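PDB 1VLP: nicotinate phosphoribosyltransferase from Saccharomyces cerevisiae, which catalyses the ATP-dependent formation of nicotinate D-ribonucleotide from nicotinate and 5-phospho-alpha-D-ribose 1-diphosphate, the first step of NAD synthesis from nicotinic acid. Local coordinates for residues 148-153 with 191-197; 171-175 with 368-372; 316-320 with 356-360; 178-184 with 344-348. One frame throughout, in Å; residues are numbered along the deposited sequence.

Overall arrangement
Interaction 1 is the most buried of the four and lies nearest the centre of the chain; the others are partly buried and farther out. Interactions 1 and 2 touch: Asn371 of 368-372 pairs with Arg193 and Arg195 of 191-197, so the two adjoin through polar contacts beside the probable nicotinate and phosphoribosyl sites. Interaction 2 shares helix 168-181 with interaction 4, yet their chemistry differs: a salt bridge and hydrogen bonds join 171-175 to 368-372, whereas 178-184 meets 344-348 mainly through aliphatic groups, with no hydrogen bond between the segments. Helix 344-356 begins in interaction 4 and ends in interaction 3, centres about 18 Å apart, where one short hydrogen bond accompanies apolar contacts.

Interaction 1 of 4, residues 148-153 with 191-197; sequences LSLISE and TRRRRSL
Residues 148-153 form an inner part of helix 144-159. Segment 191-197 is an irregular connection that opens with a type I beta turn from Thr191 to Arg194, closed by Arg194 N to Thr191 O (3.2 Å). Arg194 then extends (phi/psi -61/146), and Ser196 (-169/164) is the N-cap of helix 197-213. CA atoms lie 5.0 Å apart for Ser149 and Arg192 and 4.7 Å for Glu153 and Ser196, and Glu153 CA approaches Arg195 O at 3.4 Å in a CA-H...O contact. Ser152, chi1 t, donates from OG to Arg194 O at 2.7 Å; Ser149, chi1 m, sets OG 3.0 Å from Thr191 O. The connection follows strand 186-188 of the TIM-barrel-like domain, so the contact joins that domain to a helix of the N-terminal region. Glu153, chi1 t, reaches past the N-cap, and its OE1 accepts from Leu197 N at 3.0 Å. Water 1 bridges Glu153 OE1 (2.6 Å) and Arg194 NE (3.0 Å); Ser149 CB lies over one face of that guanidinium, which also forms a salt bridge with Asp23. CD1 of Leu148 packs 3.9 Å from CD of Arg192, whose side chain leads away to within about 3 Å of those of Tyr27 and Phe189, which probably bind nicotinate.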
loop_
_atom_site.group_PDB
_atom_site.type_symbol
_atom_site.label_atom_id
_atom_site.label_comp_id
_atom_site.label_asym_id
_atom_site.label_seq_id
_atom_site.Cartn_x
_atom_site.Cartn_y
_atom_site.Cartn_z
ATOM N N LEU A 148 -1.245 -10.741 -1.711
ATOM C CA LEU A 148 0.212 -10.536 -1.703
ATOM C C LEU A 148 0.894 -11.110 -0.478
ATOM O O LEU A 148 1.910 -11.814 -0.621
ATOM C CB LEU A 148 0.541 -9.079 -1.882
ATOM C CG LEU A 148 0.255 -8.510 -3.266
ATOM C CD1 LEU A 148 0.413 -6.971 -3.187
ATOM C CD2 LEU A 148 1.145 -9.166 -4.324
ATOM N N SER A 149 0.321 -10.818 0.697
ATOM C CA SER A 149 0.850 -11.321 2.009
ATOM C C SER A 149 0.871 -12.841 2.021
ATOM O O SER A 149 1.859 -13.476 2.443
ATOM C CB SER A 149 0.035 -10.811 3.199
ATOM O OG SER A 149 0.076 -9.380 3.293
ATOM N N LEU A 150 -0.177 -13.450 1.460
ATOM C CA LEU A 150 -0.220 -14.903 1.383
ATOM C C LEU A 150 0.784 -15.532 0.404
ATOM O O LEU A 150 1.411 -16.583 0.711
ATOM C CB LEU A 150 -1.627 -15.381 1.036
ATOM C CG LEU A 150 -2.626 -15.402 2.222
ATOM C CD1 LEU A 150 -4.067 -15.582 1.653
ATOM C CD2 LEU A 150 -2.279 -16.416 3.309
ATOM N N ILE A 151 0.903 -14.928 -0.774
ATOM C CA ILE A 151 1.796 -15.429 -1.825
ATOM C C ILE A 151 3.241 -15.356 -1.316
ATOM O O ILE A 151 4.012 -16.341 -1.440
ATOM C CB ILE A 151 1.596 -14.653 -3.143
ATOM C CG1 ILE A 151 0.194 -14.913 -3.717
ATOM C CG2 ILE A 151 2.602 -15.042 -4.183
ATOM C CD1 ILE A 151 -0.236 -13.908 -4.703
ATOM N N SER A 152 3.624 -14.222 -0.724
ATOM C CA SER A 152 4.970 -14.093 -0.125
ATOM C C SER A 152 5.179 -15.163 0.949
ATOM O O SER A 152 6.191 -15.870 0.938
ATOM C CB SER A 152 5.139 -12.702 0.472
ATOM O OG SER A 152 6.436 -12.429 0.894
ATOM N N GLU A 153 4.220 -15.275 1.870
ATOM C CA GLU A 153 4.343 -16.287 2.927
ATOM C C GLU A 153 4.503 -17.718 2.374
ATOM O O GLU A 153 5.358 -18.447 2.821
ATOM C CB GLU A 153 3.198 -16.154 3.928
ATOM C CG GLU A 153 3.294 -17.189 5.031
ATOM C CD GLU A 153 2.791 -16.733 6.394
ATOM O OE1 GLU A 153 2.421 -15.555 6.602
ATOM O OE2 GLU A 153 2.783 -17.599 7.286
ATOM N N THR A 191 3.183 -4.593 5.167
ATOM C CA THR A 191 2.260 -5.735 5.130
ATOM C C THR A 191 2.377 -6.562 3.822
ATOM O O THR A 191 2.567 -7.791 3.849
ATOM C CB THR A 191 0.799 -5.309 5.352
ATOM O OG1 THR A 191 0.695 -4.672 6.611
ATOM C CG2 THR A 191 -0.152 -6.511 5.250
ATOM N N ARG A 192 2.307 -5.867 2.690
ATOM C CA ARG A 192 2.137 -6.546 1.412
ATOM C C ARG A 192 3.328 -7.434 1.066
ATOM O O ARG A 192 3.146 -8.520 0.518
ATOM C CB ARG A 192 1.941 -5.540 0.311
ATOM C CG ARG A 192 0.579 -4.971 0.320
ATOM C CD ARG A 192 0.480 -3.887 -0.738
ATOM N NE ARG A 192 1.196 -2.698 -0.301
ATOM C CZ ARG A 192 1.345 -1.632 -1.057
ATOM N NH1 ARG A 192 0.814 -1.632 -2.282
ATOM N NH2 ARG A 192 2.038 -0.592 -0.600
ATOM N N ARG A 193 4.525 -7.034 1.466
ATOM C CA ARG A 193 5.655 -7.890 1.138
ATOM C C ARG A 193 6.334 -8.548 2.321
ATOM O O ARG A 193 7.503 -8.916 2.242
ATOM C CB ARG A 193 6.626 -7.195 0.226
ATOM C CG ARG A 193 6.231 -7.381 -1.241
ATOM C CD ARG A 193 7.282 -6.783 -2.156
ATOM N NE ARG A 193 6.695 -6.369 -3.416
ATOM C CZ ARG A 193 7.359 -5.734 -4.371
ATOM N NH1 ARG A 193 8.641 -5.429 -4.205
ATOM N NH2 ARG A 193 6.732 -5.402 -5.489
ATOM N N ARG A 194 5.598 -8.717 3.421
ATOM C CA ARG A 194 6.150 -9.383 4.547
ATOM C C ARG A 194 6.547 -10.826 4.175
ATOM O O ARG A 194 5.864 -11.518 3.381
ATOM C CB ARG A 194 5.175 -9.396 5.717
ATOM C CG ARG A 194 3.966 -10.234 5.493
ATOM C CD ARG A 194 2.868 -9.837 6.514
ATOM N NE ARG A 194 1.735 -10.736 6.458
ATOM C CZ ARG A 194 0.548 -10.501 7.021
ATOM N NH1 ARG A 194 0.306 -9.355 7.669
ATOM N NH2 ARG A 194 -0.428 -11.398 6.876
ATOM N N ARG A 195 7.623 -11.281 4.797
ATOM C CA ARG A 195 8.058 -12.663 4.609
ATOM C C ARG A 195 7.037 -13.662 5.196
ATOM O O ARG A 195 6.802 -14.782 4.634
ATOM C CB ARG A 195 9.447 -12.869 5.188
ATOM C CG ARG A 195 9.897 -14.289 4.932
ATOM C CD ARG A 195 11.418 -14.417 4.937
ATOM N NE ARG A 195 11.991 -13.640 3.852
ATOM C CZ ARG A 195 13.146 -13.889 3.247
ATOM N NH1 ARG A 195 13.850 -14.967 3.510
ATOM N NH2 ARG A 195 13.577 -13.060 2.313
ATOM N N SER A 196 6.372 -13.204 6.271
ATOM C CA SER A 196 5.323 -13.942 6.929
ATOM C C SER A 196 4.618 -12.998 7.920
ATOM O O SER A 196 5.142 -11.935 8.266
ATOM C CB SER A 196 5.882 -15.132 7.695
ATOM O OG SER A 196 6.681 -14.702 8.793
ATOM N N LEU A 197 3.440 -13.405 8.353
ATOM C CA LEU A 197 2.722 -12.695 9.451
ATOM C C LEU A 197 3.600 -12.616 10.695
ATOM O O LEU A 197 3.762 -11.554 11.265
ATOM C CB LEU A 197 1.420 -13.409 9.731
ATOM C CG LEU A 197 0.560 -12.821 10.859
ATOM C CD1 LEU A 197 0.122 -11.438 10.574
ATOM C CD2 LEU A 197 -0.642 -13.743 11.008
HETATM O O HOH W 1 1.422 -13.465 5.367
HETATM O O HOH W 2 7.029 -17.654 4.956
#

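Interaction 2 of 4, residues 171-175 with 368-372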
loop_
_atom_site.group_PDB
_atom_site.type_symbol
_atom_site.label_atom_id
_atom_site.label_comp_id
_atom_site.label_asym_id
_atom_site.label_seq_id
_atom_site.Cartn_x
_atom_site.Cartn_y
_atom_site.Cartn_z
ATOM N N GLN A 171 17.017 -6.478 14.915
ATOM C CA GLN A 171 17.324 -5.704 13.707
ATOM C C GLN A 171 16.325 -4.547 13.484
ATOM O O GLN A 171 16.700 -3.410 13.137
ATOM C CB GLN A 171 17.358 -6.667 12.520
ATOM C CG GLN A 171 17.543 -6.006 11.215
ATOM C CD GLN A 171 17.718 -7.011 10.092
ATOM O OE1 GLN A 171 18.840 -7.414 9.780
ATOM N NE2 GLN A 171 16.631 -7.458 9.536
ATOM N N ALA A 172 15.048 -4.856 13.687
ATOM C CA ALA A 172 14.015 -3.830 13.617
ATOM C C ALA A 172 14.194 -2.766 14.701
ATOM O O ALA A 172 14.031 -1.562 14.441
ATOM C CB ALA A 172 12.630 -4.447 13.688
ATOM N N GLU A 173 14.479 -3.213 15.914
ATOM C CA GLU A 173 14.732 -2.318 17.040
ATOM C C GLU A 173 15.865 -1.327 16.761
ATOM O O GLU A 173 15.712 -0.108 16.981
ATOM C CB GLU A 173 15.039 -3.121 18.283
ATOM C CG GLU A 173 15.187 -2.253 19.510
ATOM C CD GLU A 173 15.739 -3.000 20.731
ATOM O OE1 GLU A 173 16.158 -4.175 20.636
ATOM O OE2 GLU A 173 15.770 -2.382 21.810
ATOM N N LYS A 174 16.958 -1.832 16.216
ATOM C CA LYS A 174 18.103 -0.991 15.849
ATOM C C LYS A 174 17.745 0.034 14.799
ATOM O O LYS A 174 18.170 1.184 14.900
ATOM C CB LYS A 174 19.287 -1.854 15.377
ATOM C CG LYS A 174 20.429 -1.036 14.839
ATOM C CD LYS A 174 21.689 -1.835 14.655
ATOM C CE LYS A 174 22.875 -0.980 14.173
ATOM N NZ LYS A 174 23.904 -1.950 13.658
ATOM N N LYS A 175 16.960 -0.369 13.785
ATOM C CA LYS A 175 16.506 0.559 12.752
ATOM C C LYS A 175 15.674 1.664 13.390
ATOM O O LYS A 175 15.937 2.837 13.187
ATOM C CB LYS A 175 15.694 -0.146 11.677
ATOM C CG LYS A 175 16.562 -1.128 10.877
ATOM C CD LYS A 175 15.718 -1.849 9.852
ATOM C CE LYS A 175 16.498 -2.890 9.121
ATOM N NZ LYS A 175 15.588 -3.707 8.220
ATOM N N ASN A 368 11.658 -3.005 3.669
ATOM C CA ASN A 368 12.860 -3.049 4.458
ATOM C C ASN A 368 12.607 -3.499 5.890
ATOM O O ASN A 368 13.493 -4.072 6.507
ATOM C CB ASN A 368 13.556 -1.697 4.431
ATOM C CG ASN A 368 14.864 -1.731 5.148
ATOM O OD1 ASN A 368 14.955 -1.364 6.304
ATOM N ND2 ASN A 368 15.893 -2.172 4.459
ATOM N N PHE A 369 11.415 -3.206 6.436
ATOM C CA PHE A 369 11.086 -3.666 7.771
ATOM C C PHE A 369 10.743 -5.175 7.802
ATOM O O PHE A 369 11.259 -5.921 8.613
ATOM C CB PHE A 369 9.946 -2.856 8.410
ATOM C CG PHE A 369 10.413 -1.756 9.345
ATOM C CD1 PHE A 369 11.341 -2.023 10.373
ATOM C CD2 PHE A 369 9.940 -0.463 9.204
ATOM C CE1 PHE A 369 11.771 -0.994 11.255
ATOM C CE2 PHE A 369 10.377 0.578 10.067
ATOM C CZ PHE A 369 11.317 0.297 11.077
ATOM N N THR A 370 9.827 -5.594 6.938
ATOM C CA THR A 370 9.172 -6.911 7.057
ATOM C C THR A 370 9.774 -8.010 6.165
ATOM O O THR A 370 9.315 -9.162 6.219
ATOM C CB THR A 370 7.674 -6.765 6.698
ATOM O OG1 THR A 370 7.582 -6.272 5.348
ATOM C CG2 THR A 370 7.027 -5.810 7.710
ATOM N N ASN A 371 10.738 -7.660 5.308
ATOM C CA ASN A 371 11.393 -8.633 4.451
ATOM C C ASN A 371 12.874 -8.329 4.214
ATOM O O ASN A 371 13.338 -8.243 3.081
ATOM C CB ASN A 371 10.575 -8.872 3.141
ATOM C CG ASN A 371 10.712 -10.280 2.615
ATOM O OD1 ASN A 371 11.715 -10.927 2.862
ATOM N ND2 ASN A 371 9.752 -10.721 1.814
ATOM N N ASP A 372 13.607 -8.233 5.336
ATOM C CA ASP A 372 15.035 -8.001 5.380
ATOM C C ASP A 372 15.702 -9.197 6.079
ATOM O O ASP A 372 15.842 -9.197 7.301
ATOM C CB ASP A 372 15.342 -6.669 6.112
ATOM C CG ASP A 372 16.840 -6.335 6.111
ATOM O OD1 ASP A 372 17.597 -7.025 5.397
ATOM O OD2 ASP A 372 17.283 -5.400 6.812
HETATM O O HOH W 3 19.805 -8.254 6.726
HETATM O O HOH W 4 13.695 -5.099 9.808
#
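Lys175 dominates this contact. Its chi1 is m, and the remaining torsions are all t, so the fully extended chain carries NZ across to the end of helix 367-370. There NZ forms a salt bridge with Asp372 OD2 at 2.8 Å, a hydrogen bond with Asn368 OD1 at 3.1 Å, and another with water 4 at 2.8 Å. Asn368 and Asp372 both have chi1 t, which brings their carboxamide and carboxylate to the same ammonium group. One helical turn before Lys175, Gln171 is extended as well (chi1 and chi2 t), and its NE2 donates to Asp372 O at 2.9 Å. Phe369, with chi1 at -98°, between the usual wells, brings its ring close to helix 168-181: CE1 lies 3.9 Å from Ala172 O, which sits at the ring edge, and 4.0 Å from Lys175 CB. Ile207 of helix 197-213 also touches the Phe369 side chain. Helix 168-181 thus packs on the short helix 367-370 that follows strand 360-365; Thr367, just before 368-372, probably binds 5-phospho-alpha-D-ribose 1-diphosphate, which places the contact beside the likely phosphoribosyl site.

Interaction 3 of 4, residues 316-320 with 356-360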
loop_
_atom_site.group_PDB
_atom_site.type_symbol
_atom_site.label_atom_id
_atom_site.label_comp_id
_atom_site.label_asym_id
_atom_site.label_seq_id
_atom_site.Cartn_x
_atom_site.Cartn_y
_atom_site.Cartn_z
ATOM N N THR A 316 11.036 16.999 -3.948
ATOM C CA THR A 316 10.951 17.885 -2.792
ATOM C C THR A 316 11.080 19.355 -3.211
ATOM O O THR A 316 10.325 20.224 -2.766
ATOM C CB THR A 316 12.056 17.485 -1.763
ATOM O OG1 THR A 316 11.858 16.115 -1.333
ATOM C CG2 THR A 316 12.092 18.426 -0.493
ATOM N N LYS A 317 12.027 19.624 -4.096
ATOM C CA LYS A 317 12.244 20.966 -4.592
ATOM C C LYS A 317 11.004 21.465 -5.315
ATOM O O LYS A 317 10.605 22.604 -5.110
ATOM C CB LYS A 317 13.483 21.009 -5.474
ATOM C CG LYS A 317 14.784 20.826 -4.661
ATOM C CD LYS A 317 16.042 21.263 -5.424
ATOM C CE LYS A 317 16.293 20.513 -6.644
ATOM N NZ LYS A 317 17.684 20.828 -7.187
ATOM N N LYS A 318 10.435 20.598 -6.153
ATOM C CA LYS A 318 9.299 20.956 -7.016
ATOM C C LYS A 318 8.084 21.323 -6.157
ATOM O O LYS A 318 7.384 22.337 -6.408
ATOM C CB LYS A 318 8.968 19.806 -7.970
ATOM C CG LYS A 318 7.754 20.048 -8.863
ATOM C CD LYS A 318 7.486 18.871 -9.821
ATOM C CE LYS A 318 8.151 19.099 -11.156
ATOM N NZ LYS A 318 7.986 17.887 -11.971
ATOM N N ILE A 319 7.799 20.467 -5.179
ATOM C CA ILE A 319 6.674 20.655 -4.254
ATOM C C ILE A 319 6.845 21.885 -3.357
ATOM O O ILE A 319 5.888 22.642 -3.141
ATOM C CB ILE A 319 6.471 19.375 -3.372
ATOM C CG1 ILE A 319 5.931 18.243 -4.229
ATOM C CG2 ILE A 319 5.552 19.639 -2.226
ATOM C CD1 ILE A 319 4.612 18.548 -4.948
ATOM N N SER A 320 8.052 22.096 -2.852
ATOM C CA SER A 320 8.362 23.265 -2.044
ATOM C C SER A 320 8.115 24.550 -2.802
ATOM O O SER A 320 7.455 25.459 -2.303
ATOM C CB SER A 320 9.825 23.214 -1.542
ATOM O OG SER A 320 10.173 24.405 -0.865
ATOM N N GLU A 356 15.836 21.424 4.301
ATOM C CA GLU A 356 16.493 22.389 3.409
ATOM C C GLU A 356 15.483 23.166 2.578
ATOM O O GLU A 356 15.645 24.371 2.362
ATOM C CB GLU A 356 17.470 21.672 2.457
ATOM C CG GLU A 356 18.318 22.662 1.605
ATOM C CD GLU A 356 19.334 21.940 0.684
ATOM O OE1 GLU A 356 20.356 21.438 1.243
ATOM O OE2 GLU A 356 19.101 21.896 -0.576
ATOM N N ASN A 357 14.436 22.489 2.171
ATOM C CA ASN A 357 13.422 23.026 1.277
ATOM C C ASN A 357 12.118 23.414 1.978
ATOM O O ASN A 357 11.074 23.595 1.329
ATOM C CB ASN A 357 13.185 22.002 0.187
ATOM C CG ASN A 357 14.323 21.930 -0.763
ATOM O OD1 ASN A 357 14.561 22.869 -1.510
ATOM N ND2 ASN A 357 15.098 20.833 -0.708
ATOM N N GLY A 358 12.171 23.582 3.301
ATOM C CA GLY A 358 11.028 24.071 4.061
ATOM C C GLY A 358 9.808 23.210 4.125
ATOM O O GLY A 358 8.690 23.725 4.104
HETATM N N MSE A 359 10.014 21.900 4.178
HETATM C CA MSE A 359 8.925 20.932 4.204
HETATM C C MSE A 359 9.076 20.111 5.459
HETATM O O MSE A 359 10.202 19.806 5.868
HETATM C CB MSE A 359 8.964 20.001 2.980
HETATM C CG MSE A 359 8.834 20.731 1.663
HETATM SE SE MSE A 359 7.061 21.602 1.394
HETATM C CE MSE A 359 5.948 20.067 1.522
ATOM N N LEU A 360 7.926 19.750 6.047
ATOM C CA LEU A 360 7.874 18.715 7.061
ATOM C C LEU A 360 7.942 17.374 6.330
ATOM O O LEU A 360 7.524 17.278 5.152
ATOM C CB LEU A 360 6.614 18.805 7.899
ATOM C CG LEU A 360 6.360 20.150 8.586
ATOM C CD1 LEU A 360 4.960 20.220 9.169
ATOM C CD2 LEU A 360 7.353 20.383 9.662
#
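The most striking feature is a very short hydrogen bond, 2.5 Å from Ser320 OG to Asn357 O, which is the one hydrogen bond between the two segments. Ser320 has chi1 t, and its CA lies 6.1 Å from that of Asn357. The acceptor carbonyl becomes available where helix 344-356 stops: Asn357 leaves helical geometry, and Gly358, at phi/psi 66/36, is the C-prime residue of a Schellman motif, a positive-phi position that glycine adopts readily. The chain then turns into strand 360-365, so this is a helix-to-strand connection of the parallel beta/alpha domain, held against the neighbouring helix 312-326. Asn357 contributes the largest buried area; its CB packs 3.8 Å from Thr316 CG2, while its ND2 turns back to Ala353 O of its own helix. Beyond the glycine, selenomethionine Met359 folds compactly, with all three chi angles m. Its SE lies 4.0 Å from Ser320 CA, and its CE meets Ile319 CG2 at 3.8 Å. Ile336 of strand 335-338 touches Thr316, Ile319 and Met359.

Interaction 4 of 4, residues 178-184 with 344-348; sequences TLFDNGI and VEKAI
Ile348, Val344 and Leu179 bury the most surface where the C-terminal end of helix 168-181 meets the first turn of helix 344-356. The CA atoms of Leu179 and Val344 are 6.6 Å apart, those of Asn182 and Ile348 7.1 Å. Residues 178-181 and 344-348 are helical; Asn182 (-95/11) leaves its helix and Gly183 (60/30) is the C-prime residue of a Schellman motif, with Ile184 N bonded to Leu179 O at 3.1 Å and Gly183 N to Phe180 O at 2.9 Å. Ile348 (chi1 m, chi2 t) extends CD1 to 4.0 Å from Thr178 CG2 and 3.5 Å from Asn182 ND2; that amide donates to Thr178 O at 2.9 Å. Val344, chi1 t, places CG1 3.6 Å from Thr178 CG2 and CG2 4.0 Å from Leu179 CG. Leu179 (m, t) also sets CD2 4.0 Å from Ala347 CB, and Ile184 CD1 lies 4.4 Å from Ile348 CG1. Leu179 and Ile184 touch Ile365 and Phe363, respectively, of strand 360-365, placing this helix pair on the barrel-like domain's parallel sheet. With no hydrogen bond or salt bridge between the segments, the interface depends on the fit of aliphatic groups, while the Schellman and Asn182 bonds stay within 178-184.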
loop_
_atom_site.group_PDB
_atom_site.type_symbol
_atom_site.label_atom_id
_atom_site.label_comp_id
_atom_site.label_asym_id
_atom_site.label_seq_id
_atom_site.Cartn_x
_atom_site.Cartn_y
_atom_site.Cartn_z
ATOM N N THR A 178 17.725 4.161 15.386
ATOM C CA THR A 178 18.424 5.131 14.546
ATOM C C THR A 178 17.494 6.225 14.052
ATOM O O THR A 178 17.828 7.431 14.060
ATOM C CB THR A 178 19.146 4.435 13.396
ATOM O OG1 THR A 178 20.060 3.473 13.941
ATOM C CG2 THR A 178 19.932 5.425 12.529
ATOM N N LEU A 179 16.324 5.812 13.588
ATOM C CA LEU A 179 15.330 6.736 13.098
ATOM C C LEU A 179 14.974 7.756 14.199
ATOM O O LEU A 179 15.028 8.945 13.966
ATOM C CB LEU A 179 14.128 5.947 12.581
ATOM C CG LEU A 179 14.341 5.167 11.281
ATOM C CD1 LEU A 179 13.238 4.078 11.070
ATOM C CD2 LEU A 179 14.426 6.072 10.091
ATOM N N PHE A 180 14.660 7.266 15.386
ATOM C CA PHE A 180 14.286 8.120 16.500
ATOM C C PHE A 180 15.419 9.079 16.893
ATOM O O PHE A 180 15.179 10.255 17.133
ATOM C CB PHE A 180 13.879 7.283 17.692
ATOM C CG PHE A 180 12.632 6.458 17.512
ATOM C CD1 PHE A 180 11.536 6.877 16.739
ATOM C CD2 PHE A 180 12.557 5.251 18.161
ATOM C CE1 PHE A 180 10.419 6.087 16.661
ATOM C CE2 PHE A 180 11.464 4.465 18.050
ATOM C CZ PHE A 180 10.401 4.878 17.320
ATOM N N ASP A 181 16.667 8.607 16.888
ATOM C CA ASP A 181 17.812 9.523 17.142
ATOM C C ASP A 181 17.953 10.660 16.167
ATOM O O ASP A 181 18.517 11.690 16.490
ATOM C CB ASP A 181 19.127 8.797 17.079
ATOM C CG ASP A 181 19.256 7.762 18.110
ATOM O OD1 ASP A 181 18.522 7.792 19.124
ATOM O OD2 ASP A 181 20.109 6.898 17.887
ATOM N N ASN A 182 17.476 10.448 14.950
ATOM C CA ASN A 182 17.467 11.466 13.916
ATOM C C ASN A 182 16.150 12.234 13.823
ATOM O O ASN A 182 15.925 13.016 12.891
ATOM C CB ASN A 182 17.820 10.777 12.599
ATOM C CG ASN A 182 19.307 10.506 12.488
ATOM O OD1 ASN A 182 20.047 11.349 12.012
ATOM N ND2 ASN A 182 19.748 9.336 12.933
ATOM N N GLY A 183 15.284 12.047 14.830
ATOM C CA GLY A 183 13.997 12.724 14.873
ATOM C C GLY A 183 13.065 12.432 13.717
ATOM O O GLY A 183 12.243 13.264 13.366
ATOM N N ILE A 184 13.181 11.237 13.156
ATOM C CA ILE A 184 12.437 10.830 11.993
ATOM C C ILE A 184 11.020 10.354 12.396
ATOM O O ILE A 184 10.907 9.481 13.228
ATOM C CB ILE A 184 13.140 9.710 11.203
ATOM C CG1 ILE A 184 14.587 10.081 10.797
ATOM C CG2 ILE A 184 12.317 9.315 10.024
ATOM C CD1 ILE A 184 14.762 11.230 9.944
ATOM N N VAL A 344 16.698 3.070 6.320
ATOM C CA VAL A 344 16.976 4.092 7.310
ATOM C C VAL A 344 17.850 5.200 6.760
ATOM O O VAL A 344 17.610 6.403 6.989
ATOM C CB VAL A 344 17.633 3.457 8.576
ATOM C CG1 VAL A 344 18.177 4.547 9.516
ATOM C CG2 VAL A 344 16.619 2.570 9.308
ATOM N N GLU A 345 18.886 4.825 6.000
ATOM C CA GLU A 345 19.818 5.839 5.495
ATOM C C GLU A 345 19.114 6.788 4.523
ATOM O O GLU A 345 19.359 8.018 4.564
ATOM C CB GLU A 345 21.042 5.171 4.821
ATOM C CG GLU A 345 22.174 4.810 5.795
ATOM C CD GLU A 345 23.180 3.793 5.212
ATOM O OE1 GLU A 345 22.867 3.132 4.189
ATOM O OE2 GLU A 345 24.269 3.642 5.781
ATOM N N LYS A 346 18.309 6.235 3.614
ATOM C CA LYS A 346 17.495 7.077 2.690
ATOM C C LYS A 346 16.539 8.015 3.443
ATOM O O LYS A 346 16.501 9.210 3.160
ATOM C CB LYS A 346 16.696 6.236 1.712
ATOM C CG LYS A 346 17.516 5.577 0.588
ATOM C CD LYS A 346 16.569 4.649 -0.133
ATOM C CE LYS A 346 17.138 3.992 -1.353
ATOM N NZ LYS A 346 16.033 3.218 -2.008
ATOM N N ALA A 347 15.817 7.492 4.428
ATOM C CA ALA A 347 14.933 8.327 5.262
ATOM C C ALA A 347 15.703 9.524 5.845
ATOM O O ALA A 347 15.283 10.692 5.765
ATOM C CB ALA A 347 14.304 7.509 6.373
ATOM N N ILE A 348 16.877 9.264 6.404
ATOM C CA ILE A 348 17.694 10.352 6.944
ATOM C C ILE A 348 18.104 11.402 5.890
ATOM O O ILE A 348 17.947 12.624 6.076
ATOM C CB ILE A 348 18.908 9.769 7.713
ATOM C CG1 ILE A 348 18.418 9.042 8.948
ATOM C CG2 ILE A 348 19.872 10.849 8.174
ATOM C CD1 ILE A 348 19.486 8.208 9.622
#